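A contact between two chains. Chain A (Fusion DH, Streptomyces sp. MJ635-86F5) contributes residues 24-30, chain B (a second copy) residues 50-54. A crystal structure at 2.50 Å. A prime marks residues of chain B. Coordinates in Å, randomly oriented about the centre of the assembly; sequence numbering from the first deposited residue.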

# COMPACT_ATOMS: atom_id res chain seq x y z
N ALA A 24 -10.22 3.63 6.40
CA ALA A 24 -9.08 3.81 5.40
C ALA A 24 -8.14 4.95 5.77
O ALA A 24 -6.94 4.74 5.93
N ALA A 25 -8.67 6.15 5.87
CA ALA A 25 -7.95 7.20 6.52
C ALA A 25 -7.46 6.70 7.92
O ALA A 25 -6.38 7.07 8.35
N GLY A 26 -8.25 5.89 8.62
CA GLY A 26 -7.90 5.48 10.00
C GLY A 26 -6.64 4.65 10.02
O GLY A 26 -5.98 4.56 11.06
N LEU A 27 -6.29 4.04 8.87
CA LEU A 27 -5.08 3.28 8.77
C LEU A 27 -3.91 3.99 8.06
O LEU A 27 -2.81 3.45 7.94
N GLY A 28 -4.14 5.24 7.65
CA GLY A 28 -3.14 6.02 6.97
C GLY A 28 -3.21 5.93 5.46
O GLY A 28 -2.26 6.30 4.83
N LEU A 29 -4.29 5.40 4.89
CA LEU A 29 -4.44 5.24 3.41
C LEU A 29 -5.54 6.07 2.77
O LEU A 29 -6.47 6.47 3.41
N GLU A 30 -5.44 6.25 1.47
CA GLU A 30 -6.43 6.96 0.68
C GLU A 30 -7.40 5.93 0.12
O GLU A 30 -6.98 4.89 -0.39
N PHE B 50 4.71 1.08 4.85
CA PHE B 50 4.04 1.14 6.16
C PHE B 50 3.16 2.36 6.20
O PHE B 50 3.56 3.44 5.77
N THR B 51 1.96 2.21 6.76
CA THR B 51 1.08 3.37 6.88
C THR B 51 0.53 3.52 8.28
O THR B 51 0.37 2.53 9.02
N GLY B 52 0.16 4.74 8.62
CA GLY B 52 -0.60 5.02 9.85
C GLY B 52 -1.24 6.39 9.83
O GLY B 52 -0.88 7.27 9.02
N ARG B 53 -2.24 6.55 10.68
CA ARG B 53 -2.92 7.82 10.81
C ARG B 53 -2.24 8.52 11.99
O ARG B 53 -2.02 7.90 13.02
N LEU B 54 -1.93 9.80 11.82
CA LEU B 54 -1.35 10.57 12.89
C LEU B 54 -2.16 11.83 13.33
O LEU B 54 -2.24 12.87 12.63

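The contact sets a tight turn of chain A, with a short 3-10 segment at residues 25-27, against strand 50-54 of chain B. Much of what chain A offers is backbone, and the two side chains that point toward it from the strand, Thr51′ and Arg53′, flank Gly52′ in sequence.

Ala24 lies out of reach of the strand, but Ala24 O accepts hydrogen bonds from Leu27 N at 3.1 Å and Leu29 N at 2.9 Å, which bracket the turn. Ala25 follows, its CB directed sideways, with Ala25 CB 5.1 Å from its nearest atom in the strand, Arg53′ NE. Its contribution is the carbonyl: Ala25 O takes a hydrogen bond from Gly28 N at 3.0 Å and lies 3.4 Å from Arg53′ CD. The Arg53′ side chain is extended, with chi1 to chi3 all t and chi4 near -90°, so that its aliphatic part runs along the 3-10 segment. Its guanidinium nitrogens find their hydrogen bonds elsewhere in the structure.

At Gly26 the carbonyl oxygen meets the base of the same side chain, with Gly26 O 3.4 Å from Arg53′ CB. A water adds a polar link here, donating to Gly26 O at 3.2 Å and accepting from Arg53′ N at 2.8 Å, and so joins the two backbones without a direct bond between them.

Leu27, in the m,t rotamer, has its CA-to-CB bond pointing away from the strand, yet its carbonyl is the polar centre of the contact. Thr51′, with chi1 in p, donates from OG1 to Leu27 O at 2.7 Å, the only direct hydrogen bond between the stretches. Gly52′ N also comes within 3.3 Å of Leu27 O, but at a poor angle for a hydrogen bond; Gly52′ CA, likewise 3.3 Å from Leu27 O, makes a CA-H...O contact.

The CA atoms come nearest each other at Gly28, whose CA lies 4.0 Å from Gly52′ CA and 3.3 Å from Gly52′ O. A CB at Gly28 would point toward the strand and fall 2.4 Å from Gly52′ N, a clash. The positive phi of 93° imposes glycine independently, since a CB would also be jammed against the preceding carbonyl oxygen.

Leu29 adds a side-chain contact. Its CB points sideways, but with chi1 in m and chi2 off-well at 125° the end of the side chain comes nearer, placing Leu29 CD1 3.8 Å from Thr51′ OG1 and Leu29 CD2 4.1 Å from Thr51′ CG2. Glu30 makes no contact with the strand.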

# COMPACT_ATOMS: atom_id res chain seq x y z
CB ALA A 24 -9.56 3.99 3.98
CB ALA A 25 -8.82 8.42 6.68
CB LEU A 27 -5.37 1.93 8.11
CG LEU A 27 -6.40 1.01 8.84
CD1 LEU A 27 -6.71 -0.16 7.93
CD2 LEU A 27 -5.95 0.49 10.20
CB LEU A 29 -4.74 3.79 3.06
CG LEU A 29 -3.62 2.84 3.48
CD1 LEU A 29 -4.17 1.73 4.38
CD2 LEU A 29 -2.90 2.26 2.28
CB GLU A 30 -5.74 7.77 -0.46
CG GLU A 30 -4.83 8.88 0.07
CD GLU A 30 -3.52 9.13 -0.71
OE1 GLU A 30 -2.80 8.18 -1.14
OE2 GLU A 30 -3.19 10.31 -0.86
CB PHE B 50 5.06 1.25 7.28
CG PHE B 50 6.12 0.20 7.24
CD1 PHE B 50 7.23 0.36 6.44
CD2 PHE B 50 6.01 -0.96 7.99
CE1 PHE B 50 8.20 -0.63 6.37
CE2 PHE B 50 6.98 -1.95 7.93
CZ PHE B 50 8.08 -1.79 7.12
CB THR B 51 -0.07 3.30 5.90
OG1 THR B 51 -1.02 2.32 6.33
CG2 THR B 51 0.44 2.92 4.51
CB ARG B 53 -4.40 7.62 11.11
CG ARG B 53 -5.22 8.90 11.21
CD ARG B 53 -6.72 8.62 11.38
NE ARG B 53 -7.49 9.86 11.37
CZ ARG B 53 -7.78 10.60 12.45
NH1 ARG B 53 -7.42 10.20 13.67
NH2 ARG B 53 -8.46 11.74 12.33
CB LEU B 54 0.03 10.92 12.45
CG LEU B 54 0.90 11.42 13.54
CD1 LEU B 54 0.79 10.59 14.81
CD2 LEU B 54 2.31 11.38 12.99
O HOH W 1 -3.07 4.33 12.26